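Local coordinates for protein putative tRNA synthase (Salmonella typhimurium, PDB 3DQQ) that probably phosphorylates 3-oxo-tetronate to 3-oxo-tetronate 4-phosphate at the expense of ATP, as a member of the four-carbon acid sugar kinase family, at residues A117-G128 with V198-L207; M312-Q320 with A331-F342. All coordinates share one frame; numbering follows the deposited sequence.

Interaction 1 (A117-G128 with V198-L207); sequences ALPVNGRTVYQG and VLDALNERHL
Asp200 holds the turn that follows strand 123-126 by taking two successive backbone N-H groups on its carboxylate. Gln127 N lies 2.6 Å from Asp200 OD2, which it meets on the syn side but well out of the carboxylate plane, while Gly128 N makes a weak bond to Asp200 OD1. With CG set beside its own backbone N (chi1 -74°), Asp200 turns its carboxylate to the N-H groups of the turn, and Ala172 N gives OD2 a further bond. A short acidic side chain suits a place where several N-H groups converge. Gly128 also fits, since at its positive phi a CB would press on the preceding carbonyl oxygen. The Asp200 and Val125 side chains cross at about a right angle, Val125 CG1 coming 3.5 Å from OD1.

In the sugar-binding domain this contact lays the edge of the small antiparallel sheet, strand 123-126, against the chain leaving strand 196-199. The backbones join in one antiparallel hydrogen-bonded pair, Val125 with Ala201: Val125 N to Ala201 O is 3.0 Å and nearly straight, and Ala201 N returns a bond of 3.1 Å to Val125 O, in the carbonyl plane.

Apolar side chains line the flank. Ala117 CB meets Ala201 CB at 3.5 Å, two alanines leaving room for the backbones to lie near each other, and the rigid ring of Pro119 brings CG against the backbone at Asn203 N while its CD packs on Leu207 CD1, 3.8 Å away. Asn203 is the N-cap of helix 204-214, its OD1 accepting from His206 N, and His206 ND1 in turn receives Leu202 N 2.9 Å away, in the plane of the imidazole.

Interaction 2 (M312-Q320 with A331-F342); sequences MISATASTQ and ATEASHAVEALF
The N-terminal end of helix 336-351 packs against the exit of strand 312-314 in the nucleotide-binding domain, beside residues that by similarity bind ATP. Phe342 carries much of the apolar packing. Its ring presents an edge to the strand, with Ile313 O near the ring plane and 3.7 Å from CZ, so that the carbonyl oxygen faces the slightly positive rim hydrogens. The side chains of Ile313 and Phe342 run antiparallel alongside each other, and CG2 of Ile313, anti to the backbone N, is the branch that reaches Phe342 CE1 at 4.0 Å. Ala315 CB sits at the same ring's edge, 3.8 Å from CE2, and also touches Val338 CG1 at 3.6 Å; the methyl rests where the two larger side chains meet, and is small enough to touch both. Outside the pair, Phe342 also packs on Thr364, one of the ATP-binding residues assigned by similarity, and Glu339 OE1 is hydrogen-bonded to Thr364 OG1.

Ser335 is the N-cap of the helix, its OG accepting a weak but nearly straight bond from Val338 N. On the other segment the chain turns sharply after the strand. Ser314 OG accepts from Thr316 N in an ST turn, and Ala315 O takes both Ser318 OG and Thr319 N.

Gln320, bent at chi2 (-77°), brings OE1 into van der Waals contact with Ala331 CA at 3.4 Å, while its NE2 makes a weak hydrogen bond to Gln262 of the second subunit. Two bonds join Thr319 and Thr332: Thr332 N gives a bond of 3.1 Å to Thr319 O, and the Thr319 hydroxyl donates to Thr332 O, 3.2 Å from OG1 and in the carbonyl plane.

How the interactions relate
Interaction 1 belongs to the sugar-binding domain and interaction 2 to the nucleotide-binding domain, and the chain completes the first before it begins the second. Their centres are 38 Å apart and their nearest atoms about 19 Å, on opposite sides of the chain's centre, so neither touches the other. They also differ in their relation to the active site. The 312-320 and 331-342 pair borders the ATP site inferred by similarity: the side chain of Phe342 is about 4 Å from that of Thr364, and that of Thr319 about 7 Å from that of Ser259. The 117-128 and 198-207 pair lies away from the probable ATP-binding residues and joins strand 123-126 to the chain between strand 196-199 and helix 204-214.

Interaction 1 (A117-G128 with V198-L207)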
loop_
_atom_site.group_PDB
_atom_site.type_symbol
_atom_site.label_atom_id
_atom_site.label_comp_id
_atom_site.label_asym_id
_atom_site.label_seq_id
_atom_site.Cartn_x
_atom_site.Cartn_y
_atom_site.Cartn_z
ATOM N N ALA A 117 -2.230 21.383 18.074
ATOM C CA ALA A 117 -1.474 20.431 18.871
ATOM C C ALA A 117 -2.322 19.329 19.460
ATOM O O ALA A 117 -3.432 19.558 19.878
ATOM C CB ALA A 117 -0.749 21.140 20.000
ATOM N N LEU A 118 -1.751 18.134 19.494
ATOM C CA LEU A 118 -2.196 17.045 20.348
ATOM C C LEU A 118 -0.940 16.271 20.885
ATOM O O LEU A 118 -0.524 15.226 20.338
ATOM C CB LEU A 118 -3.106 16.171 19.509
ATOM C CG LEU A 118 -3.763 14.999 20.218
ATOM C CD1 LEU A 118 -4.655 15.452 21.382
ATOM C CD2 LEU A 118 -4.501 14.208 19.105
ATOM N N PRO A 119 -0.272 16.829 21.897
ATOM C CA PRO A 119 0.982 16.260 22.415
ATOM C C PRO A 119 0.998 14.746 22.683
ATOM O O PRO A 119 1.967 14.061 22.378
ATOM C CB PRO A 119 1.197 17.018 23.704
ATOM C CG PRO A 119 0.623 18.349 23.428
ATOM C CD PRO A 119 -0.613 18.080 22.570
ATOM N N VAL A 120 -0.081 14.216 23.213
ATOM C CA VAL A 120 -0.149 12.800 23.467
ATOM C C VAL A 120 0.069 12.010 22.169
ATOM O O VAL A 120 0.521 10.903 22.223
ATOM C CB VAL A 120 -1.515 12.413 24.144
ATOM C CG1 VAL A 120 -2.373 11.573 23.174
ATOM C CG2 VAL A 120 -1.280 11.707 25.467
ATOM N N ASN A 121 -0.277 12.540 21.010
ATOM C CA ASN A 121 0.053 11.845 19.750
ATOM C C ASN A 121 1.241 12.459 19.042
ATOM O O ASN A 121 1.408 12.267 17.857
ATOM C CB ASN A 121 -1.105 11.863 18.753
ATOM C CG ASN A 121 -2.257 10.997 19.179
ATOM O OD1 ASN A 121 -2.333 10.569 20.338
ATOM N ND2 ASN A 121 -3.179 10.738 18.246
ATOM N N GLY A 122 2.053 13.217 19.755
ATOM C CA GLY A 122 3.262 13.763 19.164
ATOM C C GLY A 122 3.085 14.922 18.219
ATOM O O GLY A 122 3.879 15.124 17.344
ATOM N N ARG A 123 2.052 15.711 18.390
ATOM C CA ARG A 123 1.976 16.952 17.682
ATOM C C ARG A 123 2.104 18.081 18.639
ATOM O O ARG A 123 1.277 18.233 19.548
ATOM C CB ARG A 123 0.684 17.029 16.966
ATOM C CG ARG A 123 0.882 16.600 15.577
ATOM C CD ARG A 123 -0.142 15.662 15.171
ATOM N NE ARG A 123 0.212 14.340 15.597
ATOM C CZ ARG A 123 -0.105 13.260 14.911
ATOM N NH1 ARG A 123 -0.783 13.365 13.761
ATOM N NH2 ARG A 123 0.254 12.069 15.363
ATOM N N THR A 124 3.149 18.879 18.458
ATOM C CA THR A 124 3.346 19.985 19.359
ATOM C C THR A 124 3.568 21.216 18.525
ATOM O O THR A 124 3.902 21.122 17.369
ATOM C CB THR A 124 4.483 19.671 20.384
ATOM O OG1 THR A 124 5.658 19.274 19.696
ATOM C CG2 THR A 124 4.071 18.515 21.354
ATOM N N VAL A 125 3.367 22.374 19.107
ATOM C CA VAL A 125 3.579 23.601 18.411
ATOM C C VAL A 125 4.431 24.508 19.299
ATOM O O VAL A 125 4.088 24.742 20.462
ATOM C CB VAL A 125 2.213 24.295 18.084
ATOM C CG1 VAL A 125 2.453 25.713 17.561
ATOM C CG2 VAL A 125 1.425 23.433 17.121
ATOM N N TYR A 126 5.522 25.045 18.741
ATOM C CA TYR A 126 6.407 25.972 19.481
ATOM C C TYR A 126 6.760 27.153 18.599
ATOM O O TYR A 126 7.152 26.967 17.458
ATOM C CB TYR A 126 7.661 25.248 19.971
ATOM C CG TYR A 126 8.588 26.140 20.740
ATOM C CD1 TYR A 126 9.842 26.496 20.241
ATOM C CD2 TYR A 126 8.224 26.640 21.947
ATOM C CE1 TYR A 126 10.675 27.320 20.930
ATOM C CE2 TYR A 126 9.066 27.475 22.650
ATOM C CZ TYR A 126 10.275 27.807 22.129
ATOM O OH TYR A 126 11.059 28.647 22.855
ATOM N N GLN A 127 6.592 28.361 19.117
ATOM C CA GLN A 127 6.709 29.604 18.345
ATOM C C GLN A 127 5.902 29.646 17.038
ATOM O O GLN A 127 6.214 30.436 16.107
ATOM C CB GLN A 127 8.156 29.906 18.038
ATOM C CG GLN A 127 9.036 29.943 19.253
ATOM C CD GLN A 127 8.731 31.064 20.199
ATOM O OE1 GLN A 127 8.289 32.143 19.824
ATOM N NE2 GLN A 127 8.959 30.802 21.454
ATOM N N GLY A 128 4.866 28.810 16.975
ATOM C CA GLY A 128 4.044 28.724 15.784
ATOM C C GLY A 128 4.429 27.678 14.773
ATOM O O GLY A 128 3.736 27.513 13.767
ATOM N N VAL A 198 -2.142 31.610 16.229
ATOM C CA VAL A 198 -1.731 30.245 16.482
ATOM C C VAL A 198 -1.323 30.157 17.931
ATOM O O VAL A 198 -0.684 31.067 18.484
ATOM C CB VAL A 198 -0.542 29.818 15.603
ATOM C CG1 VAL A 198 -0.055 28.377 15.971
ATOM C CG2 VAL A 198 -0.935 29.851 14.146
ATOM N N LEU A 199 -1.699 29.056 18.559
ATOM C CA LEU A 199 -1.445 28.833 19.994
ATOM C C LEU A 199 -0.484 27.659 20.210
ATOM O O LEU A 199 -0.709 26.557 19.694
ATOM C CB LEU A 199 -2.772 28.524 20.681
ATOM C CG LEU A 199 -3.622 29.668 21.223
ATOM C CD1 LEU A 199 -3.556 30.835 20.293
ATOM C CD2 LEU A 199 -5.065 29.150 21.486
ATOM N N ASP A 200 0.582 27.883 20.951
ATOM C CA ASP A 200 1.533 26.825 21.215
ATOM C C ASP A 200 0.989 25.785 22.196
ATOM O O ASP A 200 0.118 26.071 22.994
ATOM C CB ASP A 200 2.822 27.405 21.799
ATOM C CG ASP A 200 3.713 28.149 20.742
ATOM O OD1 ASP A 200 3.235 28.464 19.601
ATOM O OD2 ASP A 200 4.905 28.444 21.096
ATOM N N ALA A 201 1.512 24.572 22.119
ATOM C CA ALA A 201 1.286 23.558 23.125
ATOM C C ALA A 201 2.395 22.485 23.007
ATOM O O ALA A 201 2.641 21.931 21.948
ATOM C CB ALA A 201 -0.067 22.943 22.963
ATOM N N LEU A 202 3.083 22.240 24.114
ATOM C CA LEU A 202 4.054 21.173 24.227
ATOM C C LEU A 202 3.522 20.045 25.089
ATOM O O LEU A 202 4.112 18.974 25.146
ATOM C CB LEU A 202 5.339 21.713 24.859
ATOM C CG LEU A 202 5.826 23.086 24.338
ATOM C CD1 LEU A 202 7.139 23.555 25.062
ATOM C CD2 LEU A 202 5.954 23.059 22.782
ATOM N N ASN A 203 2.419 20.266 25.775
ATOM C CA ASN A 203 1.953 19.310 26.765
ATOM C C ASN A 203 0.523 19.621 27.120
ATOM O O ASN A 203 0.020 20.711 26.847
ATOM C CB ASN A 203 2.820 19.383 28.022
ATOM C CG ASN A 203 2.853 20.749 28.608
ATOM O OD1 ASN A 203 1.827 21.366 28.842
ATOM N ND2 ASN A 203 4.022 21.240 28.868
ATOM N N GLU A 204 -0.119 18.686 27.795
ATOM C CA GLU A 204 -1.519 18.850 28.080
ATOM C C GLU A 204 -1.842 20.041 29.003
ATOM O O GLU A 204 -2.889 20.640 28.876
ATOM C CB GLU A 204 -2.149 17.501 28.476
ATOM C CG GLU A 204 -2.270 17.088 29.953
ATOM C CD GLU A 204 -3.119 15.769 30.079
ATOM O OE1 GLU A 204 -3.530 15.382 31.221
ATOM O OE2 GLU A 204 -3.369 15.140 28.991
ATOM N N ARG A 205 -0.918 20.457 29.845
ATOM C CA ARG A 205 -1.184 21.636 30.657
ATOM C C ARG A 205 -1.420 22.887 29.804
ATOM O O ARG A 205 -2.213 23.761 30.143
ATOM C CB ARG A 205 -0.021 21.871 31.596
ATOM C CG ARG A 205 -0.196 23.011 32.547
ATOM C CD ARG A 205 1.109 23.186 33.423
ATOM N NE ARG A 205 2.374 23.006 32.640
ATOM C CZ ARG A 205 3.029 23.973 31.962
ATOM N NH1 ARG A 205 2.596 25.250 31.959
ATOM N NH2 ARG A 205 4.125 23.647 31.265
ATOM N N HIS A 206 -0.697 22.993 28.708
ATOM C CA HIS A 206 -0.852 24.120 27.829
ATOM C C HIS A 206 -2.243 24.152 27.231
ATOM O O HIS A 206 -2.870 25.218 27.130
ATOM C CB HIS A 206 0.149 24.010 26.706
ATOM C CG HIS A 206 1.540 24.382 27.103
ATOM N ND1 HIS A 206 2.650 23.899 26.451
ATOM C CD2 HIS A 206 1.998 25.213 28.066
ATOM C CE1 HIS A 206 3.730 24.425 26.992
ATOM N NE2 HIS A 206 3.362 25.223 27.978
ATOM N N LEU A 207 -2.726 22.975 26.844
ATOM C CA LEU A 207 -4.077 22.853 26.343
ATOM C C LEU A 207 -5.121 23.181 27.389
ATOM O O LEU A 207 -6.140 23.814 27.069
ATOM C CB LEU A 207 -4.315 21.477 25.778
ATOM C CG LEU A 207 -3.483 21.228 24.503
ATOM C CD1 LEU A 207 -3.631 19.781 24.058
ATOM C CD2 LEU A 207 -3.883 22.205 23.418
HETATM O O HOH W 1 -1.967 23.998 19.399
#

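Interaction 2 (M312-Q320 with A331-F342)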
loop_
_atom_site.group_PDB
_atom_site.type_symbol
_atom_site.label_atom_id
_atom_site.label_comp_id
_atom_site.label_asym_id
_atom_site.label_seq_id
_atom_site.Cartn_x
_atom_site.Cartn_y
_atom_site.Cartn_z
ATOM N N MET A 312 -16.410 -13.992 12.968
ATOM C CA MET A 312 -15.756 -13.012 12.100
ATOM C C MET A 312 -15.993 -13.336 10.626
ATOM O O MET A 312 -15.951 -14.488 10.201
ATOM C CB MET A 312 -14.272 -12.981 12.366
ATOM C CG MET A 312 -13.536 -12.001 11.496
ATOM S SD MET A 312 -11.812 -11.885 11.973
ATOM C CE MET A 312 -11.907 -10.385 12.837
ATOM N N ILE A 313 -16.280 -12.311 9.848
ATOM C CA ILE A 313 -16.225 -12.431 8.403
ATOM C C ILE A 313 -15.159 -11.457 7.913
ATOM O O ILE A 313 -15.307 -10.230 8.018
ATOM C CB ILE A 313 -17.575 -12.178 7.793
ATOM C CG1 ILE A 313 -18.449 -13.348 8.174
ATOM C CG2 ILE A 313 -17.504 -12.008 6.256
ATOM C CD1 ILE A 313 -19.809 -13.086 7.821
ATOM N N SER A 314 -14.076 -12.035 7.415
ATOM C CA SER A 314 -12.901 -11.305 7.064
ATOM C C SER A 314 -12.682 -11.344 5.580
ATOM O O SER A 314 -12.834 -12.381 4.970
ATOM C CB SER A 314 -11.697 -11.930 7.745
ATOM O OG SER A 314 -10.496 -11.414 7.194
ATOM N N ALA A 315 -12.297 -10.203 5.023
ATOM C CA ALA A 315 -11.975 -10.065 3.627
ATOM C C ALA A 315 -10.481 -9.778 3.493
ATOM O O ALA A 315 -9.995 -9.423 2.428
ATOM C CB ALA A 315 -12.779 -8.957 3.032
ATOM N N THR A 316 -9.728 -9.973 4.561
ATOM C CA THR A 316 -8.339 -9.546 4.543
ATOM C C THR A 316 -7.417 -10.540 3.781
ATOM O O THR A 316 -6.392 -10.137 3.232
ATOM C CB THR A 316 -7.826 -9.073 5.980
ATOM O OG1 THR A 316 -7.179 -10.147 6.642
ATOM C CG2 THR A 316 -8.972 -8.449 6.881
ATOM N N ALA A 317 -7.833 -11.803 3.667
ATOM C CA ALA A 317 -7.188 -12.813 2.775
ATOM C C ALA A 317 -7.309 -12.455 1.303
ATOM O O ALA A 317 -6.332 -12.590 0.523
ATOM C CB ALA A 317 -7.805 -14.193 2.982
ATOM N N SER A 318 -8.527 -12.045 0.923
ATOM C CA SER A 318 -8.847 -11.545 -0.438
ATOM C C SER A 318 -8.065 -10.243 -0.784
ATOM O O SER A 318 -7.592 -10.061 -1.916
ATOM C CB SER A 318 -10.373 -11.301 -0.573
ATOM O OG SER A 318 -10.742 -9.925 -0.382
ATOM N N THR A 319 -7.969 -9.348 0.209
ATOM C CA THR A 319 -7.088 -8.159 0.219
ATOM C C THR A 319 -5.599 -8.455 -0.109
ATOM O O THR A 319 -4.852 -7.564 -0.528
ATOM C CB THR A 319 -7.213 -7.460 1.612
ATOM O OG1 THR A 319 -7.917 -6.236 1.448
ATOM C CG2 THR A 319 -5.840 -7.221 2.308
ATOM N N GLN A 320 -5.187 -9.710 0.079
ATOM C CA GLN A 320 -3.805 -10.152 -0.150
ATOM C C GLN A 320 -3.598 -10.976 -1.461
ATOM O O GLN A 320 -2.589 -11.655 -1.615
ATOM C CB GLN A 320 -3.359 -10.947 1.110
ATOM C CG GLN A 320 -3.125 -10.079 2.370
ATOM C CD GLN A 320 -1.786 -9.340 2.292
ATOM O OE1 GLN A 320 -1.661 -8.285 1.654
ATOM N NE2 GLN A 320 -0.771 -9.917 2.909
ATOM N N ALA A 331 -0.420 -5.564 -0.277
ATOM C CA ALA A 331 -1.844 -5.353 -0.092
ATOM C C ALA A 331 -2.462 -4.607 -1.302
ATOM O O ALA A 331 -1.751 -3.985 -2.121
ATOM C CB ALA A 331 -2.096 -4.594 1.208
ATOM N N THR A 332 -3.780 -4.764 -1.448
ATOM C CA THR A 332 -4.639 -3.951 -2.338
ATOM C C THR A 332 -5.923 -3.762 -1.493
ATOM O O THR A 332 -6.366 -4.727 -0.851
ATOM C CB THR A 332 -4.925 -4.661 -3.711
ATOM O OG1 THR A 332 -5.960 -5.639 -3.545
ATOM C CG2 THR A 332 -3.635 -5.335 -4.301
ATOM N N GLU A 333 -6.501 -2.561 -1.423
ATOM C CA GLU A 333 -7.678 -2.353 -0.500
ATOM C C GLU A 333 -8.972 -3.047 -0.998
ATOM O O GLU A 333 -9.117 -3.264 -2.216
ATOM C CB GLU A 333 -7.915 -0.863 -0.185
ATOM C CG GLU A 333 -7.486 0.117 -1.307
ATOM C CD GLU A 333 -7.693 1.589 -0.932
ATOM O OE1 GLU A 333 -8.776 1.930 -0.374
ATOM O OE2 GLU A 333 -6.766 2.406 -1.201
ATOM N N ALA A 334 -9.882 -3.388 -0.070
ATOM C CA ALA A 334 -11.014 -4.278 -0.407
ATOM C C ALA A 334 -11.824 -3.766 -1.595
ATOM O O ALA A 334 -12.215 -2.621 -1.646
ATOM C CB ALA A 334 -11.910 -4.516 0.784
ATOM N N SER A 335 -12.065 -4.634 -2.560
ATOM C CA SER A 335 -12.703 -4.229 -3.804
ATOM C C SER A 335 -14.147 -3.798 -3.634
ATOM O O SER A 335 -14.817 -4.120 -2.631
ATOM C CB SER A 335 -12.690 -5.378 -4.784
ATOM O OG SER A 335 -13.512 -6.383 -4.291
ATOM N N HIS A 336 -14.626 -3.080 -4.642
ATOM C CA HIS A 336 -16.007 -2.673 -4.670
ATOM C C HIS A 336 -16.938 -3.878 -4.466
ATOM O O HIS A 336 -17.918 -3.759 -3.749
ATOM C CB HIS A 336 -16.359 -1.900 -5.957
ATOM C CG HIS A 336 -17.829 -1.611 -6.078
ATOM N ND1 HIS A 336 -18.708 -2.443 -6.768
ATOM C CD2 HIS A 336 -18.600 -0.647 -5.498
ATOM C CE1 HIS A 336 -19.947 -1.982 -6.635
ATOM N NE2 HIS A 336 -19.907 -0.893 -5.872
ATOM N N ALA A 337 -16.627 -5.033 -5.050
ATOM C CA ALA A 337 -17.526 -6.187 -4.959
ATOM C C ALA A 337 -17.614 -6.741 -3.533
ATOM O O ALA A 337 -18.678 -7.096 -3.058
ATOM C CB ALA A 337 -17.111 -7.277 -5.924
ATOM N N VAL A 338 -16.479 -6.814 -2.862
ATOM C CA VAL A 338 -16.461 -7.151 -1.459
ATOM C C VAL A 338 -17.209 -6.086 -0.622
ATOM O O VAL A 338 -18.037 -6.445 0.208
ATOM C CB VAL A 338 -15.017 -7.349 -0.951
ATOM C CG1 VAL A 338 -14.982 -7.433 0.560
ATOM C CG2 VAL A 338 -14.445 -8.602 -1.549
ATOM N N GLU A 339 -16.975 -4.797 -0.833
ATOM C CA GLU A 339 -17.778 -3.818 -0.089
ATOM C C GLU A 339 -19.277 -3.973 -0.376
ATOM O O GLU A 339 -20.071 -3.928 0.515
ATOM C CB GLU A 339 -17.328 -2.373 -0.350
ATOM C CG GLU A 339 -15.866 -2.040 0.107
ATOM C CD GLU A 339 -15.509 -2.548 1.544
ATOM O OE1 GLU A 339 -15.947 -1.959 2.548
ATOM O OE2 GLU A 339 -14.771 -3.544 1.699
ATOM N N ALA A 340 -19.668 -4.208 -1.608
ATOM C CA ALA A 340 -21.057 -4.454 -1.908
ATOM C C ALA A 340 -21.574 -5.643 -1.108
ATOM O O ALA A 340 -22.732 -5.644 -0.673
ATOM C CB ALA A 340 -21.247 -4.682 -3.404
ATOM N N LEU A 341 -20.743 -6.668 -0.918
ATOM C CA LEU A 341 -21.183 -7.838 -0.157
ATOM C C LEU A 341 -21.427 -7.438 1.294
ATOM O O LEU A 341 -22.508 -7.731 1.834
ATOM C CB LEU A 341 -20.196 -8.999 -0.202
ATOM C CG LEU A 341 -20.546 -10.144 0.756
ATOM C CD1 LEU A 341 -21.473 -11.175 0.102
ATOM C CD2 LEU A 341 -19.298 -10.767 1.291
ATOM N N PHE A 342 -20.439 -6.783 1.910
ATOM C CA PHE A 342 -20.563 -6.347 3.302
ATOM C C PHE A 342 -21.813 -5.501 3.538
ATOM O O PHE A 342 -22.473 -5.559 4.593
ATOM C CB PHE A 342 -19.332 -5.555 3.735
ATOM C CG PHE A 342 -18.211 -6.411 4.223
ATOM C CD1 PHE A 342 -18.395 -7.284 5.269
ATOM C CD2 PHE A 342 -16.965 -6.347 3.647
ATOM C CE1 PHE A 342 -17.350 -8.084 5.731
ATOM C CE2 PHE A 342 -15.913 -7.152 4.116
ATOM C CZ PHE A 342 -16.122 -8.018 5.161
#